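Local structure of glycoside Hydrolase (Bacteroides uniformis, 5T9X) at residues I107-I113 with G146-V152; G118-T124 with N327-D332; Y163-K169 with D250-V256; M175-W180 with I300-Q306. The protein probably hydrolyses agarose-type polysaccharides as a family 16 glycoside hydrolase in the agarose-degrading pathway of a human gut bacterium. All coordinates share one frame; numbering follows the deposited sequence.

Contact 1: I107-I113 with G146-V152; sequences IWQRDHI and GTYTGCV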
# COMPACT_ATOMS: atom_id res chain seq x y z
N ILE A 107 -7.63 11.62 8.21
CA ILE A 107 -8.18 12.70 7.38
C ILE A 107 -7.08 13.06 6.37
O ILE A 107 -6.13 13.76 6.71
CB ILE A 107 -8.54 13.95 8.21
CG1 ILE A 107 -9.54 13.62 9.32
CG2 ILE A 107 -9.10 15.06 7.31
CD1 ILE A 107 -9.68 14.75 10.32
N TRP A 108 -7.20 12.56 5.15
CA TRP A 108 -6.21 12.81 4.12
C TRP A 108 -6.21 14.29 3.73
O TRP A 108 -7.25 14.96 3.76
CB TRP A 108 -6.47 11.94 2.91
CG TRP A 108 -6.17 10.48 3.17
CD1 TRP A 108 -5.08 9.96 3.80
CD2 TRP A 108 -6.96 9.35 2.77
NE1 TRP A 108 -5.15 8.58 3.82
CE2 TRP A 108 -6.29 8.19 3.18
CE3 TRP A 108 -8.17 9.22 2.08
CZ2 TRP A 108 -6.79 6.93 2.96
CZ3 TRP A 108 -8.65 7.99 1.84
CH2 TRP A 108 -7.97 6.85 2.29
N GLN A 109 -5.01 14.78 3.44
CA GLN A 109 -4.75 16.17 3.08
C GLN A 109 -3.82 16.20 1.87
O GLN A 109 -2.80 15.50 1.87
CB GLN A 109 -4.06 16.89 4.23
CG GLN A 109 -4.83 16.93 5.53
CD GLN A 109 -6.04 17.85 5.46
OE1 GLN A 109 -7.17 17.40 5.56
NE2 GLN A 109 -5.80 19.12 5.27
N ARG A 110 -4.14 17.02 0.88
CA ARG A 110 -3.28 17.16 -0.31
C ARG A 110 -1.85 17.63 0.05
O ARG A 110 -0.86 17.12 -0.49
CB ARG A 110 -3.90 18.11 -1.34
CG ARG A 110 -5.17 17.59 -1.97
CD ARG A 110 -5.75 18.51 -3.02
NE ARG A 110 -7.02 17.98 -3.49
CZ ARG A 110 -7.18 17.00 -4.39
NH1 ARG A 110 -6.14 16.39 -4.96
NH2 ARG A 110 -8.41 16.62 -4.71
N ASP A 111 -1.77 18.58 0.97
CA ASP A 111 -0.48 19.17 1.33
C ASP A 111 0.40 18.28 2.18
O ASP A 111 1.51 18.66 2.48
CB ASP A 111 -0.66 20.57 1.98
CG ASP A 111 -1.27 20.52 3.38
OD1 ASP A 111 -1.33 19.45 4.02
OD2 ASP A 111 -1.69 21.57 3.87
N HIS A 112 -0.09 17.10 2.58
CA HIS A 112 0.75 16.09 3.24
C HIS A 112 1.46 15.17 2.24
O HIS A 112 2.14 14.22 2.66
CB HIS A 112 -0.07 15.31 4.27
CG HIS A 112 -0.27 16.07 5.54
ND1 HIS A 112 -0.84 17.33 5.57
CD2 HIS A 112 0.07 15.78 6.82
CE1 HIS A 112 -0.85 17.77 6.82
NE2 HIS A 112 -0.30 16.85 7.59
N ILE A 113 1.32 15.45 0.93
CA ILE A 113 2.04 14.75 -0.12
C ILE A 113 3.11 15.64 -0.74
O ILE A 113 2.82 16.77 -1.13
CB ILE A 113 1.12 14.36 -1.27
CG1 ILE A 113 -0.01 13.47 -0.78
CG2 ILE A 113 1.89 13.74 -2.43
CD1 ILE A 113 0.44 12.19 -0.11
N GLY A 146 -8.77 13.87 15.06
CA GLY A 146 -8.34 13.47 13.73
C GLY A 146 -6.84 13.42 13.57
O GLY A 146 -6.10 14.04 14.33
N THR A 147 -6.39 12.66 12.58
CA THR A 147 -4.99 12.55 12.26
C THR A 147 -4.82 12.89 10.79
O THR A 147 -5.37 12.21 9.95
CB THR A 147 -4.51 11.13 12.55
OG1 THR A 147 -4.90 10.78 13.89
CG2 THR A 147 -3.02 11.05 12.41
N TYR A 148 -4.11 13.96 10.48
CA TYR A 148 -3.91 14.38 9.10
C TYR A 148 -2.78 13.55 8.51
O TYR A 148 -1.75 13.33 9.16
CB TYR A 148 -3.50 15.84 9.00
CG TYR A 148 -4.54 16.89 9.24
CD1 TYR A 148 -5.84 16.58 9.64
CD2 TYR A 148 -4.19 18.24 9.10
CE1 TYR A 148 -6.78 17.59 9.86
CE2 TYR A 148 -5.12 19.26 9.31
CZ TYR A 148 -6.41 18.92 9.69
OH TYR A 148 -7.33 19.92 9.88
N THR A 149 -2.97 13.10 7.27
CA THR A 149 -1.92 12.42 6.55
C THR A 149 -2.19 12.54 5.06
O THR A 149 -2.93 13.44 4.65
CB THR A 149 -1.76 10.97 7.04
OG1 THR A 149 -0.55 10.42 6.52
CG2 THR A 149 -2.95 10.10 6.62
N GLY A 150 -1.60 11.68 4.25
CA GLY A 150 -1.73 11.81 2.79
C GLY A 150 -2.10 10.55 2.03
O GLY A 150 -1.92 9.46 2.52
N CYS A 151 -2.61 10.74 0.82
CA CYS A 151 -2.99 9.66 -0.07
C CYS A 151 -2.73 10.06 -1.51
O CYS A 151 -3.01 11.18 -1.92
CB CYS A 151 -4.47 9.36 0.11
SG CYS A 151 -5.01 7.84 -0.69
N VAL A 152 -2.21 9.12 -2.29
CA VAL A 152 -1.88 9.32 -3.69
C VAL A 152 -2.58 8.25 -4.52
O VAL A 152 -2.70 7.09 -4.11
CB VAL A 152 -0.35 9.22 -3.84
CG1 VAL A 152 0.10 9.01 -5.27
CG2 VAL A 152 0.29 10.47 -3.27
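C151 covers one face of the W108 indole: CB stands 3.5 Å from the centroid of the five-membered ring, 6° off its normal, and SG, anti to the backbone N (chi1 -169°), is thereby laid over the six-membered ring, a cysteine sulfur-aromatic contact. T149 CG2 and the carbonyl oxygen of G150 approach the CD1 side of the indole obliquely, while NE1 is bonded to M303 O. On the Y148 ring, Q109 CG lies over one face, 3.7 Å from Y148 CG, and H112 CE1 comes to an edge near the ring plane. That edge points at the face of H112 in an offset edge-to-face pair, planes at 83° and centroids 6.0 Å apart. At the imidazole's own rim, ND1 donates 2.7 Å to D111 OD1 almost in the ring plane, and NE2 is bonded to S125 OG. These two bonds fix the ring's rotation. With an alanine here the imidazole is gone, and D111 OD1 and S125 OG would probably be left without their mate, with a gap beside Y148 CB. Farther along, I113 CD1 reaches V152 CG2 at 3.6 Å and lies against G150 CA, where any side chain would collide with it. The backbones are joined first by I107 N to T147 O, at 2.9 Å. T149 N then meets I107 O at a longer 3.3 Å. Q109 N bonds to T149 O at 2.8 Å. I107 pairs with Y148 and W108 with T149, the parallel pattern; the short strand 106-108 thus joins strand 140-154 in parallel within an otherwise antiparallel sheet of the GH16 β-sandwich.

Contact 2: G118-T124 with N327-D332; sequences GCLRIET and NTFLVD. With NA (sodium ion), chain D.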
# COMPACT_ATOMS: atom_id res chain seq x y z
N GLY A 118 14.59 12.55 -4.16
CA GLY A 118 14.40 11.27 -4.81
C GLY A 118 13.29 10.36 -4.29
O GLY A 118 13.24 9.19 -4.73
N CYS A 119 12.40 10.84 -3.40
CA CYS A 119 11.29 10.04 -2.90
C CYS A 119 9.95 10.75 -2.89
O CYS A 119 9.86 11.95 -2.67
CB CYS A 119 11.53 9.63 -1.46
SG CYS A 119 12.99 8.63 -1.30
N LEU A 120 8.90 9.96 -3.09
CA LEU A 120 7.55 10.33 -2.69
C LEU A 120 7.53 10.30 -1.17
O LEU A 120 8.01 9.35 -0.56
CB LEU A 120 6.55 9.32 -3.24
CG LEU A 120 5.11 9.51 -2.82
CD1 LEU A 120 4.59 10.86 -3.31
CD2 LEU A 120 4.27 8.37 -3.37
N ARG A 121 7.01 11.35 -0.57
CA ARG A 121 7.02 11.50 0.87
C ARG A 121 5.59 11.78 1.34
O ARG A 121 4.93 12.68 0.82
CB ARG A 121 7.94 12.66 1.29
CG ARG A 121 9.36 12.63 0.70
CD ARG A 121 10.14 13.93 1.00
NE ARG A 121 10.13 14.16 2.44
CZ ARG A 121 11.03 13.68 3.31
NH1 ARG A 121 12.11 12.98 2.91
NH2 ARG A 121 10.83 13.93 4.62
N ILE A 122 5.12 10.98 2.30
CA ILE A 122 3.82 11.19 2.89
C ILE A 122 4.00 11.47 4.35
O ILE A 122 4.47 10.62 5.07
CB ILE A 122 2.94 9.96 2.71
CG1 ILE A 122 2.82 9.65 1.23
CG2 ILE A 122 1.54 10.17 3.31
CD1 ILE A 122 1.89 8.51 0.95
N GLU A 123 3.62 12.67 4.80
CA GLU A 123 3.77 13.02 6.22
C GLU A 123 2.48 12.84 7.05
O GLU A 123 1.40 12.68 6.52
CB GLU A 123 4.40 14.43 6.41
CG GLU A 123 3.64 15.69 5.98
CD GLU A 123 4.21 16.98 6.62
OE1 GLU A 123 5.43 17.01 6.96
OE2 GLU A 123 3.45 17.98 6.81
N THR A 124 2.66 12.85 8.36
CA THR A 124 1.57 12.79 9.32
C THR A 124 1.71 13.91 10.36
O THR A 124 2.77 14.11 10.91
CB THR A 124 1.59 11.44 10.01
OG1 THR A 124 1.48 10.45 9.00
CG2 THR A 124 0.44 11.29 10.97
N ASN A 327 7.23 9.69 11.15
CA ASN A 327 5.86 9.57 10.66
C ASN A 327 5.75 9.97 9.21
O ASN A 327 4.69 10.39 8.77
CB ASN A 327 4.92 10.36 11.56
CG ASN A 327 4.95 9.86 13.00
OD1 ASN A 327 4.39 8.82 13.32
ND2 ASN A 327 5.62 10.59 13.86
N THR A 328 6.85 9.80 8.48
CA THR A 328 6.90 10.03 7.05
C THR A 328 7.15 8.68 6.36
O THR A 328 8.12 8.01 6.65
CB THR A 328 8.00 11.06 6.74
OG1 THR A 328 7.63 12.34 7.26
CG2 THR A 328 8.21 11.21 5.26
N PHE A 329 6.24 8.28 5.48
CA PHE A 329 6.42 7.11 4.60
C PHE A 329 7.13 7.58 3.33
O PHE A 329 6.75 8.63 2.78
CB PHE A 329 5.04 6.52 4.27
CG PHE A 329 5.06 5.25 3.47
CD1 PHE A 329 6.06 4.33 3.58
CD2 PHE A 329 3.98 4.96 2.63
CE1 PHE A 329 6.05 3.16 2.84
CE2 PHE A 329 3.94 3.80 1.89
CZ PHE A 329 4.97 2.89 1.99
N LEU A 330 8.16 6.84 2.91
CA LEU A 330 9.03 7.18 1.77
C LEU A 330 8.96 6.11 0.72
O LEU A 330 9.13 4.93 1.03
CB LEU A 330 10.49 7.28 2.19
CG LEU A 330 10.84 8.34 3.24
CD1 LEU A 330 12.29 8.30 3.69
CD2 LEU A 330 10.47 9.72 2.70
N VAL A 331 8.71 6.50 -0.53
CA VAL A 331 8.78 5.59 -1.64
C VAL A 331 9.73 6.19 -2.64
O VAL A 331 9.49 7.28 -3.19
CB VAL A 331 7.41 5.36 -2.28
CG1 VAL A 331 7.55 4.54 -3.56
CG2 VAL A 331 6.50 4.63 -1.29
N ASP A 332 10.81 5.45 -2.87
CA ASP A 332 11.93 5.88 -3.70
C ASP A 332 11.54 5.70 -5.14
O ASP A 332 11.85 6.53 -5.98
CB ASP A 332 13.14 5.01 -3.36
CG ASP A 332 14.43 5.42 -4.08
OD1 ASP A 332 14.48 6.42 -4.85
OD2 ASP A 332 15.41 4.67 -3.87
NA NA D . 13.85 7.75 -6.47
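L120 and I122 pair with V331 and F329 in an antiparallel ladder, part of one sheet of the jelly-roll β-sandwich expected of GH16 enzymes; the strand directions differ by 164°. The tightly packed part is the buried face. Both pairs are of the hydrogen-bonded kind: I122 N meets F329 O at 2.9 Å, and V331 N meets L120 O with a straight 166° angle at the hydrogen. L120 CB lies 4.2 Å from V331 CB, and V331 CG2 lies over one face of the F329 ring. M303 and I301 of the other sheet cover this face, packing against I122 and F329 and against L120 respectively.

The other face is more open to solvent, R121 and L330 being partly exposed. These two form the non-hydrogen-bonded pair, their side chains running side by side in the same direction. A bend at chi3 (55°) in R121 folds the guanidinium back, so that one of its flat faces receives two methyl groups: L330 CD2 is 3.7 Å from R121 NH1, and T328 CG2 is 3.8 Å from R121 NH2. These are apolar contacts with a charged plane, without a polar partner from the opposite strand. The hydroxyl of T328 is bonded to K324 O.

Where the ladder ends, G118 and D332 supply three of the seven ligand atoms of a sodium ion, the remainder coming from E51, D75 and N77. D332 binds twice, through its backbone O and its carboxylate, and the shared ion brings D332 OD1 to 3.0 Å from G118 O, acceptor beside acceptor.

Contact 3: Y163-K169 with D250-V256; sequences YVEAYAK and DFHRVGV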
# COMPACT_ATOMS: atom_id res chain seq x y z
N TYR A 163 3.25 -6.71 -13.26
CA TYR A 163 4.12 -6.80 -12.09
C TYR A 163 4.27 -5.41 -11.58
O TYR A 163 4.65 -4.53 -12.33
CB TYR A 163 5.47 -7.38 -12.45
CG TYR A 163 6.37 -7.49 -11.25
CD1 TYR A 163 6.07 -8.36 -10.21
CD2 TYR A 163 7.52 -6.71 -11.14
CE1 TYR A 163 6.88 -8.46 -9.09
CE2 TYR A 163 8.33 -6.81 -10.01
CZ TYR A 163 8.00 -7.68 -9.00
OH TYR A 163 8.79 -7.80 -7.89
N VAL A 164 3.89 -5.18 -10.31
CA VAL A 164 3.99 -3.83 -9.69
C VAL A 164 4.88 -3.97 -8.48
O VAL A 164 4.62 -4.85 -7.64
CB VAL A 164 2.62 -3.31 -9.25
CG1 VAL A 164 2.74 -1.91 -8.65
CG2 VAL A 164 1.62 -3.33 -10.41
N GLU A 165 5.93 -3.16 -8.39
CA GLU A 165 6.94 -3.28 -7.32
C GLU A 165 7.23 -1.91 -6.78
O GLU A 165 7.50 -1.02 -7.55
CB GLU A 165 8.24 -3.93 -7.84
CG GLU A 165 9.18 -4.50 -6.78
CD GLU A 165 10.45 -5.16 -7.36
OE1 GLU A 165 11.28 -4.39 -7.90
OE2 GLU A 165 10.67 -6.39 -7.26
N ALA A 166 7.16 -1.73 -5.45
CA ALA A 166 7.63 -0.50 -4.83
C ALA A 166 8.91 -0.76 -4.06
O ALA A 166 9.15 -1.87 -3.62
CB ALA A 166 6.58 0.10 -3.93
N TYR A 167 9.74 0.28 -3.98
CA TYR A 167 10.94 0.32 -3.15
C TYR A 167 10.65 1.40 -2.12
O TYR A 167 10.53 2.60 -2.46
CB TYR A 167 12.16 0.70 -4.01
CG TYR A 167 13.51 0.47 -3.38
CD1 TYR A 167 13.81 -0.74 -2.78
CD2 TYR A 167 14.53 1.42 -3.47
CE1 TYR A 167 15.06 -0.99 -2.24
CE2 TYR A 167 15.79 1.19 -2.93
CZ TYR A 167 16.05 -0.03 -2.32
OH TYR A 167 17.26 -0.35 -1.75
N ALA A 168 10.49 0.96 -0.87
CA ALA A 168 9.87 1.80 0.14
C ALA A 168 10.44 1.56 1.51
O ALA A 168 10.90 0.46 1.85
CB ALA A 168 8.40 1.49 0.16
N LYS A 169 10.37 2.61 2.31
CA LYS A 169 10.79 2.56 3.69
C LYS A 169 9.59 2.82 4.57
O LYS A 169 9.11 3.96 4.70
CB LYS A 169 11.89 3.59 3.93
CG LYS A 169 12.51 3.55 5.30
CD LYS A 169 13.72 4.46 5.31
CE LYS A 169 14.72 4.13 6.40
NZ LYS A 169 14.12 4.49 7.71
N ASP A 250 15.03 0.02 6.72
CA ASP A 250 15.60 0.31 5.43
C ASP A 250 14.55 0.32 4.31
O ASP A 250 13.37 0.06 4.56
CB ASP A 250 16.69 -0.72 5.13
CG ASP A 250 17.92 -0.10 4.48
OD1 ASP A 250 17.79 0.71 3.51
OD2 ASP A 250 19.03 -0.44 4.96
N PHE A 251 15.00 0.68 3.10
CA PHE A 251 14.25 0.50 1.87
C PHE A 251 14.20 -0.98 1.50
O PHE A 251 15.19 -1.70 1.67
CB PHE A 251 14.82 1.35 0.72
CG PHE A 251 14.53 2.82 0.88
CD1 PHE A 251 13.37 3.38 0.36
CD2 PHE A 251 15.40 3.63 1.62
CE1 PHE A 251 13.08 4.73 0.52
CE2 PHE A 251 15.12 4.98 1.82
CZ PHE A 251 13.96 5.54 1.25
N HIS A 252 13.02 -1.45 1.10
CA HIS A 252 12.83 -2.83 0.62
C HIS A 252 11.95 -2.82 -0.62
O HIS A 252 11.07 -1.96 -0.74
CB HIS A 252 12.21 -3.72 1.70
CG HIS A 252 13.12 -3.99 2.83
ND1 HIS A 252 14.00 -5.06 2.84
CD2 HIS A 252 13.30 -3.34 4.00
CE1 HIS A 252 14.68 -5.06 3.97
NE2 HIS A 252 14.28 -4.03 4.70
N ARG A 253 12.23 -3.74 -1.53
CA ARG A 253 11.36 -4.02 -2.64
C ARG A 253 10.25 -4.97 -2.19
O ARG A 253 10.52 -6.04 -1.66
CB ARG A 253 12.12 -4.69 -3.77
CG ARG A 253 13.08 -3.81 -4.57
CD ARG A 253 13.86 -4.72 -5.51
NE ARG A 253 14.85 -5.46 -4.75
CZ ARG A 253 15.40 -6.62 -5.07
NH1 ARG A 253 15.04 -7.30 -6.14
NH2 ARG A 253 16.33 -7.13 -4.26
N VAL A 254 9.00 -4.58 -2.41
CA VAL A 254 7.86 -5.48 -2.33
C VAL A 254 7.04 -5.32 -3.60
O VAL A 254 6.64 -4.21 -3.95
CB VAL A 254 6.94 -5.16 -1.15
CG1 VAL A 254 5.92 -6.29 -0.97
CG2 VAL A 254 7.77 -4.90 0.10
N GLY A 255 6.77 -6.42 -4.28
CA GLY A 255 5.93 -6.41 -5.48
C GLY A 255 4.97 -7.58 -5.57
O GLY A 255 5.08 -8.57 -4.82
N VAL A 256 4.03 -7.47 -6.52
CA VAL A 256 3.12 -8.54 -6.82
C VAL A 256 3.06 -8.76 -8.32
O VAL A 256 3.05 -7.81 -9.11
CB VAL A 256 1.69 -8.31 -6.21
CG1 VAL A 256 0.99 -7.12 -6.82
CG2 VAL A 256 0.84 -9.54 -6.38
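Six backbone hydrogen bonds hold V164 to V256, A166 to V254 and A168 to H252, two for each pair; all are 2.9 to 3.0 Å from N to O with angles of 154° or more at the hydrogen, the regular antiparallel pattern. Charges add less: E165 OE2 and R253 NH1 are 4.6 Å apart, beyond a salt bridge, and E165 OE1 instead has R335 as its salt-bridge partner, so mainly R253 CD touches the carboxylate, 3.5 Å from E165 OE1. E165 CA comes to 3.8 Å from G255 CA, and a CB on G255 would run into Y163 OH and V164 O. Outward, Y167 CG is anti to the backbone N (chi1 -166°), bringing its ring under F251 CB, which is 3.6 Å from Y167 CZ. K169 CB stands above the centre of the F251 ring, 3.7 Å from its centroid. A serine in place of F251 would probably leave the aliphatic chain of K169 without the ring face it lies on. Y167 also stacks on W333. Strand 162-169 lies between strands 252-260 and 329-341; through V164, A168, V254 and V256 it and strand 252-260 pack against strand 188-195 of the other sheet.

Contact 4: M175-W180 with I300-Q306; sequences MASDVW and IINMEDQ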
# COMPACT_ATOMS: atom_id res chain seq x y z
N MET A 175 0.95 4.42 12.54
CA MET A 175 0.24 4.55 11.27
C MET A 175 0.57 3.39 10.33
O MET A 175 1.70 2.90 10.31
CB MET A 175 0.67 5.83 10.56
CG MET A 175 0.40 7.14 11.29
SD MET A 175 -1.35 7.53 11.29
CE MET A 175 -1.55 8.13 9.61
N ALA A 176 -0.40 2.99 9.53
CA ALA A 176 -0.17 2.08 8.43
C ALA A 176 0.57 2.80 7.31
O ALA A 176 0.24 3.94 7.00
CB ALA A 176 -1.48 1.53 7.90
N SER A 177 1.58 2.14 6.74
CA SER A 177 2.21 2.56 5.47
C SER A 177 1.73 1.60 4.38
O SER A 177 1.84 0.37 4.56
CB SER A 177 3.72 2.48 5.59
OG SER A 177 4.22 3.25 6.68
N ASP A 178 1.14 2.13 3.30
CA ASP A 178 0.39 1.31 2.33
C ASP A 178 0.71 1.61 0.88
O ASP A 178 0.70 2.78 0.45
CB ASP A 178 -1.13 1.53 2.45
CG ASP A 178 -1.70 1.18 3.83
OD1 ASP A 178 -1.53 0.03 4.32
OD2 ASP A 178 -2.34 2.08 4.42
N VAL A 179 0.90 0.52 0.13
CA VAL A 179 0.94 0.55 -1.34
C VAL A 179 -0.04 -0.51 -1.82
O VAL A 179 0.12 -1.67 -1.47
CB VAL A 179 2.35 0.25 -1.89
CG1 VAL A 179 2.37 0.29 -3.42
CG2 VAL A 179 3.32 1.27 -1.35
N TRP A 180 -1.04 -0.12 -2.62
CA TRP A 180 -2.14 -1.05 -2.96
C TRP A 180 -2.94 -0.67 -4.19
O TRP A 180 -2.76 0.39 -4.76
CB TRP A 180 -3.07 -1.24 -1.75
CG TRP A 180 -3.67 0.01 -1.18
CD1 TRP A 180 -3.01 1.06 -0.62
CD2 TRP A 180 -5.07 0.31 -1.06
NE1 TRP A 180 -3.91 2.03 -0.20
CE2 TRP A 180 -5.18 1.58 -0.43
CE3 TRP A 180 -6.23 -0.35 -1.44
CZ2 TRP A 180 -6.42 2.21 -0.16
CZ3 TRP A 180 -7.48 0.26 -1.16
CH2 TRP A 180 -7.56 1.53 -0.53
N ILE A 300 -2.68 2.91 -5.41
CA ILE A 300 -2.80 3.84 -4.30
C ILE A 300 -1.60 3.71 -3.36
O ILE A 300 -1.16 2.61 -3.04
CB ILE A 300 -4.14 3.63 -3.54
CG1 ILE A 300 -5.31 3.67 -4.52
CG2 ILE A 300 -4.35 4.71 -2.47
CD1 ILE A 300 -6.63 3.41 -3.85
N ILE A 301 -1.07 4.85 -2.93
CA ILE A 301 -0.00 4.89 -1.97
C ILE A 301 -0.49 5.82 -0.89
O ILE A 301 -0.86 6.97 -1.21
CB ILE A 301 1.30 5.46 -2.60
CG1 ILE A 301 1.69 4.67 -3.85
CG2 ILE A 301 2.44 5.43 -1.60
CD1 ILE A 301 2.83 5.29 -4.65
N ASN A 302 -0.50 5.38 0.37
CA ASN A 302 -0.91 6.28 1.44
C ASN A 302 -0.39 5.93 2.82
O ASN A 302 0.29 4.92 3.00
CB ASN A 302 -2.44 6.37 1.46
CG ASN A 302 -3.13 5.08 1.94
OD1 ASN A 302 -2.57 4.29 2.68
ND2 ASN A 302 -4.39 4.91 1.57
N MET A 303 -0.74 6.76 3.80
CA MET A 303 -0.80 6.28 5.18
C MET A 303 -2.22 6.37 5.74
O MET A 303 -3.03 7.17 5.28
CB MET A 303 0.17 7.01 6.07
CG MET A 303 1.63 7.01 5.64
SD MET A 303 2.68 8.09 6.69
CE MET A 303 2.88 7.00 8.08
N GLU A 304 -2.51 5.53 6.73
CA GLU A 304 -3.82 5.45 7.37
C GLU A 304 -3.63 5.30 8.87
O GLU A 304 -2.81 4.53 9.33
CB GLU A 304 -4.60 4.23 6.85
CG GLU A 304 -5.00 4.29 5.38
CD GLU A 304 -5.69 3.03 4.83
OE1 GLU A 304 -5.92 2.04 5.59
OE2 GLU A 304 -5.99 3.03 3.59
N ASP A 305 -4.40 6.07 9.65
CA ASP A 305 -4.65 5.77 11.06
C ASP A 305 -5.90 4.90 11.11
O ASP A 305 -7.02 5.42 11.16
CB ASP A 305 -4.89 7.06 11.84
CG ASP A 305 -4.74 6.88 13.32
OD1 ASP A 305 -4.60 5.72 13.80
OD2 ASP A 305 -4.74 7.93 13.99
N GLN A 306 -5.70 3.59 11.05
CA GLN A 306 -6.80 2.66 10.79
C GLN A 306 -7.70 2.52 12.01
O GLN A 306 -7.19 2.47 13.12
CB GLN A 306 -6.27 1.31 10.38
CG GLN A 306 -5.69 1.31 8.98
CD GLN A 306 -4.98 0.02 8.63
OE1 GLN A 306 -4.65 -0.78 9.50
NE2 GLN A 306 -4.73 -0.18 7.34
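A176, D178 and W180 each make two backbone hydrogen bonds with E304, N302 and I300 respectively, an antiparallel ladder in the second sheet of the GH16 β-sandwich, next to strand 188-195, whose sequence matches the family signature. The W180–I300 pair has the shortest bonds, with I300 N to W180 O at 2.6 Å.

On the face bearing D178, N302 and E304, polar groups are settled unevenly. N302 ND2 donates 3.2 Å to E304 OE2, and Q306 NE2 reaches E304 OE1 at 3.1 Å with a 167° angle; both come from the anti side of the carboxylate, out of its plane. The two donors thus grip E304 at both oxygens. Q306 NE2 also bonds to E194 OE2, and Q306 OE1 accepts from Y196 OH. By contrast D178 OD2 stands 2.8 Å from N302 OD1, two acceptors without a hydrogen bond as modelled, while W180 NE1 and N302 ND2 meet as two donors at the indole edge. A bound imidazole, probably from the crystallisation liquor, lies about 3 Å from the E304 side chain (nearest atoms), consistent with a pocket on this face.

D305 OD2 is bonded to T147 and S315 and S177 OG to A171 N. Over one W180 face lies I300 CB, the ring being turned there by a chi1 of 57°. At the far end, M303 CE rests 3.5 Å from M175 CB.

From the N terminus, 107-113 opens contact 1 and 118-124 opens contact 2 before 146-152 closes contact 1, so these two cross. Contacts 3 and 4 then open in turn at 163-169 and 175-180; 250-256 closes contact 3 and 300-306 closes contact 4, so this pair also crosses. Both are nested within the long loop that 327-332 shuts to complete contact 2. Contact 1 is in series with both. Contacts 1 and 4 share the mixed sheet through neighbouring strands 140-154 and 298-304, and contacts 2 and 3 share the antiparallel sheet through strands 329-341 and 162-169. Contacts 2 and 4 meet between the sheets, where F329 packs on S177.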